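PDB 6QGI: VP5 from Halorubrum pleomorphic virus 2, which is an envelope protein of a pleomorphic virus of haloarchaea and probably drives fusion of the viral membrane with that of the host cell. Local coordinates for residues A[327-331]-A[332-336]; A[472-475]-A[476-480]. One frame throughout, in Å; residues are numbered along the deposited sequence.

Contact 1 (327-336) comes first along the chain and is closed before contact 2 (472-480) opens; their centres lie 35 Å apart and their nearest atoms about 21 Å, so the two do not touch. Contact 1 is the turn leading into strand 333-334, which pairs antiparallel with strand 443-450. The chain leaves that same strand through a long loop, whose Thr458 and Thr460 form backbone hydrogen bonds with Ser330 and Leu328, and ends the loop at contact 2, where helix 476-496 starts. One loop thus runs past the turn before strand 333-334 and on to the last modelled helix, joining β and helical parts of this probable fusion protein.

Contact 1 of 2, residues A[327-331]-A[332-336]; sequences PLESG and KTYDP
Tyr334, two residues after a type II β-turn (Glu329 to Lys332), reaches back to the start of that turn and lays its phenol against Leu328, just before the turn, and Glu329, its first residue. The turn leads into strand 333-334, which pairs antiparallel with strand 443-450. Gly331 occupies the turn position with positive phi (85°), a backbone shape that favours glycine. The turn's own closing bond, Lys332 N to Glu329 O, is weak at 3.5 Å; a stronger grip comes from the tyrosine, whose OH accepts from Glu329 N at 2.8 Å. Tyr334 CG lies opposite its carbonyl carbon (chi1 -69°), which carries the ring back towards the incoming chain. One methyl of Leu328, CD2, sits almost straight above the ring, 3.9 Å from its centroid and 8° off the normal, a CH-pi contact over the face. The leucine and tyrosine side chains cross obliquely, and both also touch Ile445 of strand 443-450, while Leu328 reaches Phe462 and Tyr334 reaches Phe443 and Phe339. Glu329 runs across the end of the phenol at about a right angle, its CB 3.5 Å from Tyr334 OH and its carboxylate plane steeply inclined to the ring. Beside it, pointing the same way, lies Lys332. Lys332 CG, set beside its backbone N, lies 3.9 Å from Glu329 CB; the chain then bends at chi2, and the charged ends do not meet: Lys332 NZ stays 5.3 Å from Glu329 OE1.

Contact 2 of 2, residues A[472-475]-A[476-480]; sequences NYIT and QEEWD
A capping box starts helix 476-496: Thr475 is the N-cap, and its OG1 accepts from Glu478 N in a weak but fairly straight bond (3.4 Å, 164°). The box is closed in return by Glu478 OE2, which takes a weak bond from Thr475 N. That same oxygen receives the threonine hydroxyl on its anti lone pair, Thr475 OG1 to Glu478 OE2 being 3.0 Å, and a further weak bond from Ile474 N. With chi1 at 78°, Thr475 OG1 sits between its backbone N and carbonyl carbon, within reach of both Glu478 N and Glu478 OE2. Glu478 OE1 is met from above the carboxylate plane by Tyr473 N at 2.9 Å, so both oxygens are held and the carboxylate's rotation is probably fixed. The next residue, Trp479, donates from NE1 to Tyr473 O at 2.9 Å, coming from above the carbonyl plane. The tyrosine itself turns its edge to the indole face, an inclined edge-to-face pair with planes at 62° and 5.2 Å between the centroids of the Tyr473 ring and the six-membered ring of Trp479. His468 stacks on the tyrosine ring and also meets the indole. Around them, Trp479 packs on helix 66-86 through Thr75, Lys78, Ile79 and Ile82, while Ile474 leans on Trp249 and Val253 of helix 225-253.

Contact 1 of 2, residues A[327-331]-A[332-336]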
ATOM      1  N   PRO A 327     -22.936  -1.698  -3.244  1.00 40.67           N
ATOM      2  CA  PRO A 327     -22.437  -2.967  -3.787  1.00 40.45           C
ATOM      3  C   PRO A 327     -22.068  -2.883  -5.265  1.00 42.92           C
ATOM      4  O   PRO A 327     -22.844  -2.389  -6.079  1.00 43.64           O
ATOM      5  CB  PRO A 327     -23.612  -3.926  -3.558  1.00 43.69           C
ATOM      6  CG  PRO A 327     -24.827  -3.059  -3.629  1.00 49.14           C
ATOM      7  CD  PRO A 327     -24.406  -1.700  -3.117  1.00 43.51           C
ATOM      8  N   LEU A 328     -20.861  -3.350  -5.590  1.00 37.26           N
ATOM      9  CA  LEU A 328     -20.344  -3.428  -6.952  1.00 36.66           C
ATOM     10  C   LEU A 328     -21.190  -4.432  -7.723  1.00 40.35           C
ATOM     11  O   LEU A 328     -21.606  -5.441  -7.148  1.00 40.35           O
ATOM     12  CB  LEU A 328     -18.857  -3.818  -6.938  1.00 35.58           C
ATOM     13  CG  LEU A 328     -17.946  -2.972  -6.042  1.00 38.63           C
ATOM     14  CD1 LEU A 328     -16.527  -3.439  -6.116  1.00 38.09           C
ATOM     15  CD2 LEU A 328     -18.025  -1.492  -6.401  1.00 39.68           C
ATOM     16  N   GLU A 329     -21.511  -4.124  -8.984  1.00 36.60           N
ATOM     17  CA  GLU A 329     -22.409  -4.940  -9.799  1.00 37.64           C
ATOM     18  C   GLU A 329     -21.746  -5.460 -11.080  1.00 41.10           C
ATOM     19  O   GLU A 329     -20.870  -4.798 -11.645  1.00 39.59           O
ATOM     20  CB  GLU A 329     -23.672  -4.129 -10.157  1.00 39.84           C
ATOM     21  CG  GLU A 329     -24.442  -3.624  -8.939  1.00 49.14           C
ATOM     22  CD  GLU A 329     -25.362  -2.426  -9.103  1.00 70.33           C
ATOM     23  OE1 GLU A 329     -25.385  -1.810 -10.194  1.00 62.34           O
ATOM     24  OE2 GLU A 329     -26.056  -2.093  -8.115  1.00 65.57           O
ATOM     25  N   SER A 330     -22.197  -6.642 -11.545  1.00 38.71           N
ATOM     26  CA  SER A 330     -21.714  -7.311 -12.759  1.00 38.98           C
ATOM     27  C   SER A 330     -22.112  -6.518 -14.007  1.00 43.01           C
ATOM     28  O   SER A 330     -23.245  -6.038 -14.100  1.00 43.44           O
ATOM     29  CB  SER A 330     -22.270  -8.730 -12.837  1.00 43.84           C
ATOM     30  OG  SER A 330     -21.620  -9.498 -13.835  1.00 53.25           O
ATOM     31  N   GLY A 331     -21.161  -6.358 -14.925  1.00 38.89           N
ATOM     32  CA  GLY A 331     -21.325  -5.633 -16.184  1.00 39.10           C
ATOM     33  C   GLY A 331     -21.105  -4.133 -16.107  1.00 41.14           C
ATOM     34  O   GLY A 331     -21.120  -3.451 -17.137  1.00 40.80           O
ATOM     35  N   LYS A 332     -20.898  -3.610 -14.886  1.00 36.13           N
ATOM     36  CA  LYS A 332     -20.742  -2.183 -14.624  1.00 34.92           C
ATOM     37  C   LYS A 332     -19.280  -1.742 -14.562  1.00 37.11           C
ATOM     38  O   LYS A 332     -18.394  -2.509 -14.173  1.00 35.79           O
ATOM     39  CB  LYS A 332     -21.461  -1.795 -13.316  1.00 37.58           C
ATOM     40  CG  LYS A 332     -22.974  -2.020 -13.319  1.00 56.48           C
ATOM     41  CD  LYS A 332     -23.718  -1.083 -14.271  1.00 71.86           C
ATOM     42  CE  LYS A 332     -25.208  -1.326 -14.266  1.00 88.91           C
ATOM     43  NZ  LYS A 332     -25.909  -0.506 -15.290  1.00101.28           N
ATOM     44  N   THR A 333     -19.043  -0.489 -14.967  1.00 33.24           N
ATOM     45  CA  THR A 333     -17.730   0.144 -14.956  1.00 31.74           C
ATOM     46  C   THR A 333     -17.638   1.046 -13.725  1.00 34.65           C
ATOM     47  O   THR A 333     -18.543   1.850 -13.483  1.00 34.72           O
ATOM     48  CB  THR A 333     -17.503   0.919 -16.252  1.00 40.49           C
ATOM     49  OG1 THR A 333     -17.537   0.029 -17.374  1.00 42.03           O
ATOM     50  CG2 THR A 333     -16.216   1.692 -16.227  1.00 36.15           C
ATOM     51  N   TYR A 334     -16.535   0.933 -12.971  1.00 29.90           N
ATOM     52  CA  TYR A 334     -16.339   1.696 -11.750  1.00 28.66           C
ATOM     53  C   TYR A 334     -15.079   2.511 -11.795  1.00 31.94           C
ATOM     54  O   TYR A 334     -14.046   2.045 -12.281  1.00 31.32           O
ATOM     55  CB  TYR A 334     -16.324   0.764 -10.537  1.00 29.09           C
ATOM     56  CG  TYR A 334     -17.681   0.163 -10.261  1.00 31.17           C
ATOM     57  CD1 TYR A 334     -18.665   0.891  -9.592  1.00 33.26           C
ATOM     58  CD2 TYR A 334     -18.005  -1.114 -10.707  1.00 32.41           C
ATOM     59  CE1 TYR A 334     -19.929   0.356  -9.363  1.00 33.82           C
ATOM     60  CE2 TYR A 334     -19.266  -1.662 -10.478  1.00 34.25           C
ATOM     61  CZ  TYR A 334     -20.224  -0.921  -9.808  1.00 40.13           C
ATOM     62  OH  TYR A 334     -21.475  -1.433  -9.594  1.00 42.51           O
ATOM     63  N   ASP A 335     -15.190   3.750 -11.313  1.00 28.02           N
ATOM     64  CA  ASP A 335     -14.092   4.687 -11.226  1.00 26.66           C
ATOM     65  C   ASP A 335     -13.739   4.812  -9.756  1.00 30.87           C
ATOM     66  O   ASP A 335     -14.513   5.385  -8.978  1.00 31.52           O
ATOM     67  CB  ASP A 335     -14.438   6.039 -11.873  1.00 28.48           C
ATOM     68  CG  ASP A 335     -13.255   6.987 -12.034  1.00 36.49           C
ATOM     69  OD1 ASP A 335     -12.101   6.550 -11.810  1.00 35.57           O
ATOM     70  OD2 ASP A 335     -13.484   8.168 -12.376  1.00 43.02           O
ATOM     71  N   PRO A 336     -12.602   4.228  -9.334  1.00 26.19           N
ATOM     72  CA  PRO A 336     -12.260   4.267  -7.902  1.00 24.80           C
ATOM     73  C   PRO A 336     -11.971   5.669  -7.379  1.00 28.04           C
ATOM     74  O   PRO A 336     -12.089   5.907  -6.182  1.00 27.93           O
ATOM     75  CB  PRO A 336     -11.042   3.364  -7.769  1.00 25.88           C
ATOM     76  CG  PRO A 336     -10.644   3.009  -9.126  1.00 30.58           C
ATOM     77  CD  PRO A 336     -11.594   3.507 -10.135  1.00 27.20           C
TER

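Contact 2 of 2, residues A[472-475]-A[476-480]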
ATOM      1  N   ASN A 472     -20.450  -0.615  23.083  1.00 39.52           N
ATOM      2  CA  ASN A 472     -20.620  -1.978  22.568  1.00 38.78           C
ATOM      3  C   ASN A 472     -19.576  -2.986  23.115  1.00 41.02           C
ATOM      4  O   ASN A 472     -18.680  -2.607  23.871  1.00 40.37           O
ATOM      5  CB  ASN A 472     -20.630  -1.992  21.033  1.00 38.13           C
ATOM      6  CG  ASN A 472     -19.397  -1.496  20.360  1.00 53.91           C
ATOM      7  OD1 ASN A 472     -18.355  -1.327  20.971  1.00 49.00           O
ATOM      8  ND2 ASN A 472     -19.527  -1.247  19.090  1.00 45.83           N
ATOM      9  N   TYR A 473     -19.731  -4.286  22.725  1.00 36.02           N
ATOM     10  CA  TYR A 473     -18.918  -5.456  23.116  1.00 34.68           C
ATOM     11  C   TYR A 473     -18.907  -5.592  24.642  1.00 38.43           C
ATOM     12  O   TYR A 473     -17.859  -5.681  25.289  1.00 37.76           O
ATOM     13  CB  TYR A 473     -17.514  -5.393  22.496  1.00 33.77           C
ATOM     14  CG  TYR A 473     -17.536  -5.676  21.012  1.00 33.35           C
ATOM     15  CD1 TYR A 473     -17.431  -6.977  20.531  1.00 35.14           C
ATOM     16  CD2 TYR A 473     -17.713  -4.652  20.086  1.00 33.20           C
ATOM     17  CE1 TYR A 473     -17.490  -7.250  19.168  1.00 35.16           C
ATOM     18  CE2 TYR A 473     -17.720  -4.908  18.715  1.00 33.40           C
ATOM     19  CZ  TYR A 473     -17.619  -6.213  18.262  1.00 39.10           C
ATOM     20  OH  TYR A 473     -17.665  -6.506  16.930  1.00 37.09           O
ATOM     21  N   ILE A 474     -20.126  -5.605  25.201  1.00 35.20           N
ATOM     22  CA  ILE A 474     -20.416  -5.708  26.626  1.00 35.49           C
ATOM     23  C   ILE A 474     -21.120  -7.046  26.911  1.00 39.78           C
ATOM     24  O   ILE A 474     -21.488  -7.316  28.057  1.00 40.95           O
ATOM     25  CB  ILE A 474     -21.245  -4.479  27.105  1.00 38.93           C
ATOM     26  CG1 ILE A 474     -22.626  -4.392  26.391  1.00 39.96           C
ATOM     27  CG2 ILE A 474     -20.435  -3.184  26.923  1.00 38.47           C
ATOM     28  CD1 ILE A 474     -23.694  -3.516  27.096  1.00 47.63           C
ATOM     29  N   THR A 475     -21.291  -7.886  25.866  1.00 35.05           N
ATOM     30  CA  THR A 475     -21.911  -9.213  25.958  1.00 35.26           C
ATOM     31  C   THR A 475     -20.975 -10.257  25.356  1.00 38.28           C
ATOM     32  O   THR A 475     -20.174  -9.929  24.479  1.00 36.92           O
ATOM     33  CB  THR A 475     -23.311  -9.267  25.280  1.00 39.08           C
ATOM     34  OG1 THR A 475     -23.181  -9.357  23.860  1.00 38.37           O
ATOM     35  CG2 THR A 475     -24.224  -8.111  25.670  1.00 34.20           C
ATOM     36  N   GLN A 476     -21.107 -11.517  25.813  1.00 35.84           N
ATOM     37  CA  GLN A 476     -20.328 -12.670  25.359  1.00 35.73           C
ATOM     38  C   GLN A 476     -20.616 -12.977  23.881  1.00 40.82           C
ATOM     39  O   GLN A 476     -19.674 -13.237  23.126  1.00 40.44           O
ATOM     40  CB  GLN A 476     -20.632 -13.902  26.237  1.00 37.89           C
ATOM     41  CG  GLN A 476     -19.726 -15.116  25.993  1.00 39.91           C
ATOM     42  CD  GLN A 476     -18.324 -14.911  26.504  1.00 46.98           C
ATOM     43  OE1 GLN A 476     -18.083 -14.819  27.711  1.00 38.86           O
ATOM     44  NE2 GLN A 476     -17.369 -14.836  25.593  1.00 36.90           N
ATOM     45  N   GLU A 477     -21.908 -12.926  23.477  1.00 37.94           N
ATOM     46  CA  GLU A 477     -22.383 -13.178  22.114  1.00 38.09           C
ATOM     47  C   GLU A 477     -21.616 -12.304  21.110  1.00 40.87           C
ATOM     48  O   GLU A 477     -21.093 -12.831  20.126  1.00 40.42           O
ATOM     49  CB  GLU A 477     -23.899 -12.923  22.027  1.00 40.65           C
ATOM     50  CG  GLU A 477     -24.540 -13.373  20.720  1.00 55.39           C
ATOM     51  CD  GLU A 477     -26.021 -13.076  20.537  1.00 80.40           C
ATOM     52  OE1 GLU A 477     -26.594 -12.308  21.345  1.00 71.56           O
ATOM     53  OE2 GLU A 477     -26.607 -13.610  19.568  1.00 77.63           O
ATOM     54  N   GLU A 478     -21.510 -10.985  21.403  1.00 36.39           N
ATOM     55  CA  GLU A 478     -20.797  -9.979  20.605  1.00 34.36           C
ATOM     56  C   GLU A 478     -19.337 -10.374  20.371  1.00 36.43           C
ATOM     57  O   GLU A 478     -18.872 -10.325  19.232  1.00 35.91           O
ATOM     58  CB  GLU A 478     -20.850  -8.608  21.302  1.00 35.24           C
ATOM     59  CG  GLU A 478     -22.179  -7.885  21.175  1.00 45.37           C
ATOM     60  CD  GLU A 478     -22.214  -6.561  21.911  1.00 65.52           C
ATOM     61  OE1 GLU A 478     -21.888  -5.528  21.283  1.00 64.94           O
ATOM     62  OE2 GLU A 478     -22.557  -6.551  23.115  1.00 57.41           O
ATOM     63  N   TRP A 479     -18.633 -10.785  21.445  1.00 31.87           N
ATOM     64  CA  TRP A 479     -17.227 -11.195  21.421  1.00 30.34           C
ATOM     65  C   TRP A 479     -17.011 -12.533  20.706  1.00 34.67           C
ATOM     66  O   TRP A 479     -16.001 -12.687  20.016  1.00 33.52           O
ATOM     67  CB  TRP A 479     -16.673 -11.266  22.841  1.00 28.64           C
ATOM     68  CG  TRP A 479     -16.319  -9.923  23.395  1.00 28.47           C
ATOM     69  CD1 TRP A 479     -17.011  -9.216  24.333  1.00 31.57           C
ATOM     70  CD2 TRP A 479     -15.204  -9.106  23.015  1.00 27.06           C
ATOM     71  NE1 TRP A 479     -16.377  -8.022  24.588  1.00 30.27           N
ATOM     72  CE2 TRP A 479     -15.266  -7.927  23.789  1.00 30.78           C
ATOM     73  CE3 TRP A 479     -14.148  -9.260  22.096  1.00 27.39           C
ATOM     74  CZ2 TRP A 479     -14.311  -6.907  23.678  1.00 29.10           C
ATOM     75  CZ3 TRP A 479     -13.194  -8.256  21.997  1.00 27.79           C
ATOM     76  CH2 TRP A 479     -13.277  -7.099  22.787  1.00 28.29           C
ATOM     77  N   ASP A 480     -17.951 -13.492  20.877  1.00 32.70           N
ATOM     78  CA  ASP A 480     -17.923 -14.810  20.234  1.00 33.33           C
ATOM     79  C   ASP A 480     -18.142 -14.659  18.716  1.00 37.35           C
ATOM     80  O   ASP A 480     -17.491 -15.352  17.926  1.00 36.25           O
ATOM     81  CB  ASP A 480     -18.983 -15.750  20.853  1.00 36.40           C
ATOM     82  CG  ASP A 480     -18.727 -16.208  22.289  1.00 46.58           C
ATOM     83  OD1 ASP A 480     -17.608 -15.973  22.804  1.00 46.27           O
ATOM     84  OD2 ASP A 480     -19.643 -16.812  22.893  1.00 54.08           O
TER